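Local atomic coordinates of similar to yteR (Bacilus subtilis) (Clostridium acetobutylicum, PDB entry 4WU0), a protein that probably hydrolyses unsaturated rhamnogalacturonan fragments derived from pectin, as a glycoside hydrolase of family GH105 related to YteR. Residues Y72-L77 with D107-T112; N79-I84 with A136-K141. One frame throughout, in Å; residues are numbered along the deposited sequence.

Contact 1. Residues Y72-L77 with D107-T112; sequences YNIDHL and DNHPRT
Tyr72 lays its ring alongside the turn Asn108-His109-Pro110, where helix 93-108 runs out into a loop of this (alpha/alpha)6-barrel, the fold of its hydrolase family. The Tyr72 and His109 side chains run antiparallel alongside each other, their ring planes at 86°. Tyr72 CD1 lies 3.5 Å from His109 CA, and Tyr72 CB meets the Pro110 ring at CD, 3.8 Å away. His109 is thrown forward by its first torsion, CG anti to the backbone N (chi1 -171°), so that CE1 comes 3.3 Å from the carbonyl O of Tyr72. The methyl CD1 of Ile74 sits over one face of the imidazole in a CH-pi contact, 4.0 Å from the ring centroid. The rotation of that ring is fixed at both nitrogens: NE2 is hydrogen-bonded to the carbonyl of Trp118, ND1 to the side-chain amide of Gln105. Asn73 forms an Asx turn, its OD1 accepting from Asp75 N. At the outer end, Tyr72 OH lies 3.5 Å from Asn108 CB. A water hydrogen-bonds to Tyr72 OH, 2.8 Å from its oxygen, and the same water accepts weakly from both N and ND2 of Asn108.

Contact 2. Residues N79-I84 with A136-K141; sequences NGKILI and ATFYAK
Lys81 starts with CG anti to its carbonyl carbon (chi1 -60°) and then runs fully extended, which carries its aliphatic chain across helix 129-146; Phe138, with CG anti to the backbone N (chi1 158°), sends its ring back the other way, to Gly80. The Lys81 chain thus passes the backbone and CB of Phe138 rather than its ring. Lys81 CE reaches the Phe138 backbone N at 3.6 Å, and its NZ ends 3.8 Å from the methyl CG2 of Thr137. The ammonium is buried but well satisfied, hydrogen-bonded to Asn78 OD1 and to the carbonyl of Tyr133, whose ring also gives it a cation-pi contact. Phe138 CE1 comes within 3.5 Å of Gly80 CA, so that the ring lies close against the backbone of Gly80. Both segments belong to helices of the (alpha/alpha)6-barrel; the axes of 80-84 and 136-141 run nearly parallel, at 19°, and are 9.7 Å apart at closest approach. One turn on, Ile84 extends CD1 to the Phe138 ring, 4.1 Å from CE1, and to the Lys141 backbone. Lys141 passes slantwise over Lys81, its CD 3.9 Å from Lys81 CG, then bends at its last torsion. The two ammonium groups stay apart, Lys81 NZ 6.6 Å from Lys141 NZ, a like-charge pair that would probably repel mildly.

In the fold
Along the chain the segments alternate: 72-77 and 79-84, almost consecutive, are followed by 107-112 and then 136-141. The loop ahead of helix 80-90 therefore meets the end of helix 93-108, the next helix in the chain, while helix 80-90 itself packs on helix 129-146. The centres of the two contacts lie about 13 Å apart, contact 1 about 17 Å from the centre of the chain and partly buried, contact 2 about 12 Å from it and buried. They touch where Leu77 O comes 3.5 Å from Phe138 CG. The loop and helices 80-90, 93-108 and 129-146 meet here as neighbours in the (alpha/alpha)6-barrel.

Contact 1. Residues Y72-L77 with D107-T112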
loop_
_atom_site.group_PDB
_atom_site.type_symbol
_atom_site.label_atom_id
_atom_site.label_comp_id
_atom_site.label_asym_id
_atom_site.label_seq_id
_atom_site.Cartn_x
_atom_site.Cartn_y
_atom_site.Cartn_z
ATOM N N TYR A 72 -5.767 13.247 -12.913
ATOM C CA TYR A 72 -4.974 13.513 -11.711
ATOM C C TYR A 72 -5.458 12.622 -10.548
ATOM O O TYR A 72 -5.853 13.094 -9.492
ATOM C CB TYR A 72 -4.963 15.020 -11.384
ATOM C CG TYR A 72 -4.091 15.777 -12.370
ATOM C CD1 TYR A 72 -2.723 15.580 -12.381
ATOM C CD2 TYR A 72 -4.633 16.629 -13.320
ATOM C CE1 TYR A 72 -1.913 16.222 -13.273
ATOM C CE2 TYR A 72 -3.826 17.284 -14.230
ATOM C CZ TYR A 72 -2.465 17.070 -14.199
ATOM O OH TYR A 72 -1.658 17.715 -15.103
ATOM N N ASN A 73 -5.400 11.322 -10.792
ATOM C CA ASN A 73 -5.783 10.296 -9.828
ATOM C C ASN A 73 -4.495 9.726 -9.252
ATOM O O ASN A 73 -3.712 9.132 -9.985
ATOM C CB ASN A 73 -6.594 9.204 -10.546
ATOM C CG ASN A 73 -7.043 8.083 -9.626
ATOM O OD1 ASN A 73 -6.493 7.879 -8.537
ATOM N ND2 ASN A 73 -8.037 7.311 -10.082
ATOM N N ILE A 74 -4.224 9.933 -7.962
ATOM C CA ILE A 74 -2.946 9.497 -7.418
ATOM C C ILE A 74 -2.769 7.971 -7.502
ATOM O O ILE A 74 -1.630 7.490 -7.609
ATOM C CB ILE A 74 -2.725 10.011 -5.965
ATOM C CG1 ILE A 74 -1.242 10.107 -5.625
ATOM C CG2 ILE A 74 -3.450 9.150 -4.944
ATOM C CD1 ILE A 74 -0.557 11.274 -6.259
ATOM N N ASP A 75 -3.872 7.235 -7.477
ATOM C CA ASP A 75 -3.838 5.763 -7.568
ATOM C C ASP A 75 -3.148 5.316 -8.830
ATOM O O ASP A 75 -2.524 4.247 -8.853
ATOM C CB ASP A 75 -5.226 5.117 -7.574
ATOM C CG ASP A 75 -5.936 5.199 -6.255
ATOM O OD1 ASP A 75 -5.295 5.439 -5.219
ATOM O OD2 ASP A 75 -7.165 5.021 -6.251
ATOM N N HIS A 76 -3.281 6.109 -9.892
ATOM C CA HIS A 76 -2.739 5.747 -11.201
ATOM C C HIS A 76 -1.218 5.759 -11.281
ATOM O O HIS A 76 -0.665 5.297 -12.277
ATOM C CB HIS A 76 -3.286 6.683 -12.272
ATOM C CG HIS A 76 -4.687 6.377 -12.661
ATOM N ND1 HIS A 76 -5.414 5.371 -12.067
ATOM C CD2 HIS A 76 -5.496 6.920 -13.598
ATOM C CE1 HIS A 76 -6.614 5.313 -12.619
ATOM N NE2 HIS A 76 -6.685 6.240 -13.550
ATOM N N LEU A 77 -0.535 6.250 -10.247
ATOM C CA LEU A 77 0.925 6.221 -10.203
ATOM C C LEU A 77 1.503 4.919 -9.655
ATOM O O LEU A 77 2.660 4.602 -9.898
ATOM C CB LEU A 77 1.469 7.404 -9.399
ATOM C CG LEU A 77 1.063 8.763 -9.965
ATOM C CD1 LEU A 77 1.671 9.856 -9.109
ATOM C CD2 LEU A 77 1.477 8.949 -11.419
ATOM N N ASP A 107 4.191 16.712 -12.366
ATOM C CA ASP A 107 4.460 18.112 -12.692
ATOM C C ASP A 107 3.363 19.069 -12.232
ATOM O O ASP A 107 3.656 20.123 -11.659
ATOM C CB ASP A 107 4.656 18.294 -14.199
ATOM C CG ASP A 107 5.929 17.661 -14.709
ATOM O OD1 ASP A 107 6.713 17.150 -13.901
ATOM O OD2 ASP A 107 6.169 17.714 -15.931
ATOM N N ASN A 108 2.105 18.711 -12.487
ATOM C CA ASN A 108 1.000 19.620 -12.225
ATOM C C ASN A 108 -0.100 19.008 -11.371
ATOM O O ASN A 108 -1.158 19.606 -11.217
ATOM C CB ASN A 108 0.392 20.097 -13.547
ATOM C CG ASN A 108 1.382 20.881 -14.396
ATOM O OD1 ASN A 108 1.928 21.883 -13.951
ATOM N ND2 ASN A 108 1.637 20.400 -15.606
ATOM N N HIS A 109 0.139 17.825 -10.807
ATOM C CA HIS A 109 -0.860 17.212 -9.946
ATOM C C HIS A 109 -1.190 18.183 -8.817
ATOM O O HIS A 109 -0.280 18.753 -8.219
ATOM C CB HIS A 109 -0.332 15.900 -9.365
ATOM C CG HIS A 109 -1.367 15.092 -8.650
ATOM N ND1 HIS A 109 -1.907 13.943 -9.179
ATOM C CD2 HIS A 109 -1.959 15.263 -7.443
ATOM C CE1 HIS A 109 -2.799 13.446 -8.340
ATOM N NE2 HIS A 109 -2.844 14.228 -7.273
ATOM N N PRO A 110 -2.487 18.434 -8.570
ATOM C CA PRO A 110 -2.840 19.481 -7.610
ATOM C C PRO A 110 -2.426 19.161 -6.186
ATOM O O PRO A 110 -2.405 17.994 -5.786
ATOM C CB PRO A 110 -4.371 19.597 -7.739
ATOM C CG PRO A 110 -4.803 18.286 -8.317
ATOM C CD PRO A 110 -3.676 17.869 -9.224
ATOM N N ARG A 111 -2.119 20.210 -5.433
ATOM C CA ARG A 111 -1.602 20.071 -4.076
ATOM C C ARG A 111 -2.373 20.907 -3.072
ATOM O O ARG A 111 -2.976 21.932 -3.421
ATOM C CB ARG A 111 -0.139 20.482 -4.035
ATOM C CG ARG A 111 0.785 19.520 -4.753
ATOM C CD ARG A 111 2.122 20.148 -4.949
ATOM N NE ARG A 111 3.079 19.366 -5.739
ATOM C CZ ARG A 111 4.083 18.649 -5.239
ATOM N NH1 ARG A 111 4.258 18.532 -3.925
ATOM N NH2 ARG A 111 4.926 18.039 -6.068
ATOM N N THR A 112 -2.337 20.467 -1.818
ATOM C CA THR A 112 -2.943 21.211 -0.720
ATOM C C THR A 112 -2.103 22.434 -0.401
ATOM O O THR A 112 -1.030 22.643 -0.989
ATOM C CB THR A 112 -3.013 20.375 0.557
ATOM O OG1 THR A 112 -1.675 20.094 0.984
ATOM C CG2 THR A 112 -3.753 19.074 0.319
HETATM O O HOH W 1 1.105 17.316 -15.192
#

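Contact 2. Residues N79-I84 with A136-K141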
loop_
_atom_site.group_PDB
_atom_site.type_symbol
_atom_site.label_atom_id
_atom_site.label_comp_id
_atom_site.label_asym_id
_atom_site.label_seq_id
_atom_site.Cartn_x
_atom_site.Cartn_y
_atom_site.Cartn_z
ATOM N N ASN A 79 1.329 1.766 -10.272
ATOM C CA ASN A 79 1.809 0.756 -11.203
ATOM C C ASN A 79 3.122 1.165 -11.886
ATOM O O ASN A 79 3.750 0.365 -12.548
ATOM C CB ASN A 79 0.726 0.422 -12.226
ATOM C CG ASN A 79 -0.417 -0.363 -11.641
ATOM O OD1 ASN A 79 -0.340 -0.893 -10.531
ATOM N ND2 ASN A 79 -1.497 -0.461 -12.395
ATOM N N GLY A 80 3.564 2.402 -11.678
ATOM C CA GLY A 80 4.893 2.773 -12.090
ATOM C C GLY A 80 5.994 1.999 -11.369
ATOM O O GLY A 80 7.098 1.844 -11.882
ATOM N N LYS A 81 5.729 1.539 -10.154
ATOM C CA LYS A 81 6.735 0.794 -9.412
ATOM C C LYS A 81 7.116 -0.491 -10.133
ATOM O O LYS A 81 8.303 -0.766 -10.311
ATOM C CB LYS A 81 6.253 0.482 -8.011
ATOM C CG LYS A 81 5.930 1.715 -7.194
ATOM C CD LYS A 81 5.164 1.315 -5.963
ATOM C CE LYS A 81 4.812 2.495 -5.091
ATOM N NZ LYS A 81 4.046 2.019 -3.892
ATOM N N ILE A 82 6.132 -1.296 -10.549
ATOM C CA ILE A 82 6.488 -2.485 -11.324
ATOM C C ILE A 82 7.169 -2.124 -12.645
ATOM O O ILE A 82 8.013 -2.882 -13.130
ATOM C CB ILE A 82 5.297 -3.455 -11.517
ATOM C CG1 ILE A 82 5.775 -4.823 -12.037
ATOM C CG2 ILE A 82 4.225 -2.878 -12.394
ATOM C CD1 ILE A 82 6.562 -5.670 -11.018
ATOM N N LEU A 83 6.805 -0.993 -13.248
ATOM C CA LEU A 83 7.473 -0.564 -14.472
ATOM C C LEU A 83 8.965 -0.275 -14.254
ATOM O O LEU A 83 9.783 -0.576 -15.130
ATOM C CB LEU A 83 6.788 0.653 -15.088
ATOM C CG LEU A 83 5.357 0.451 -15.596
ATOM C CD1 LEU A 83 4.804 1.784 -16.115
ATOM C CD2 LEU A 83 5.322 -0.586 -16.695
ATOM N N ILE A 84 9.323 0.287 -13.099
ATOM C CA ILE A 84 10.730 0.468 -12.757
ATOM C C ILE A 84 11.431 -0.873 -12.721
ATOM O O ILE A 84 12.528 -1.036 -13.274
ATOM C CB ILE A 84 10.910 1.248 -11.443
ATOM C CG1 ILE A 84 10.373 2.662 -11.620
ATOM C CG2 ILE A 84 12.385 1.311 -11.026
ATOM C CD1 ILE A 84 10.265 3.460 -10.331
ATOM N N ALA A 136 3.537 9.421 -3.442
ATOM C CA ALA A 136 4.821 9.785 -2.857
ATOM C C ALA A 136 5.830 8.648 -2.903
ATOM O O ALA A 136 7.000 8.875 -3.212
ATOM C CB ALA A 136 4.627 10.250 -1.436
ATOM N N THR A 137 5.391 7.423 -2.607
ATOM C CA THR A 137 6.296 6.276 -2.612
ATOM C C THR A 137 6.777 5.906 -4.025
ATOM O O THR A 137 7.940 5.543 -4.216
ATOM C CB THR A 137 5.674 5.046 -1.883
ATOM O OG1 THR A 137 5.330 5.431 -0.549
ATOM C CG2 THR A 137 6.609 3.863 -1.817
ATOM N N PHE A 138 5.890 5.953 -5.006
ATOM C CA PHE A 138 6.313 5.745 -6.377
ATOM C C PHE A 138 7.317 6.825 -6.771
ATOM O O PHE A 138 8.351 6.539 -7.390
ATOM C CB PHE A 138 5.143 5.809 -7.348
ATOM C CG PHE A 138 5.567 6.129 -8.762
ATOM C CD1 PHE A 138 6.282 5.208 -9.502
ATOM C CD2 PHE A 138 5.303 7.364 -9.334
ATOM C CE1 PHE A 138 6.704 5.510 -10.816
ATOM C CE2 PHE A 138 5.711 7.658 -10.633
ATOM C CZ PHE A 138 6.407 6.720 -11.370
ATOM N N TYR A 139 7.002 8.069 -6.410
ATOM C CA TYR A 139 7.854 9.202 -6.752
ATOM C C TYR A 139 9.255 8.978 -6.158
ATOM O O TYR A 139 10.259 9.198 -6.817
ATOM C CB TYR A 139 7.197 10.508 -6.259
ATOM C CG TYR A 139 7.834 11.798 -6.692
ATOM C CD1 TYR A 139 8.765 11.846 -7.721
ATOM C CD2 TYR A 139 7.463 12.995 -6.090
ATOM C CE1 TYR A 139 9.333 13.033 -8.094
ATOM C CE2 TYR A 139 8.028 14.180 -6.463
ATOM C CZ TYR A 139 8.959 14.198 -7.462
ATOM O OH TYR A 139 9.525 15.406 -7.826
ATOM N N ALA A 140 9.328 8.479 -4.928
ATOM C CA ALA A 140 10.624 8.178 -4.323
ATOM C C ALA A 140 11.406 7.129 -5.102
ATOM O O ALA A 140 12.607 7.274 -5.330
ATOM C CB ALA A 140 10.442 7.729 -2.864
ATOM N N LYS A 141 10.735 6.047 -5.496
ATOM C CA LYS A 141 11.399 5.019 -6.289
ATOM C C LYS A 141 11.849 5.577 -7.634
ATOM O O LYS A 141 12.915 5.234 -8.123
ATOM C CB LYS A 141 10.494 3.798 -6.441
ATOM C CG LYS A 141 10.233 3.119 -5.084
ATOM C CD LYS A 141 9.252 1.985 -5.176
ATOM C CE LYS A 141 9.218 1.195 -3.862
ATOM N NZ LYS A 141 10.499 0.461 -3.604
#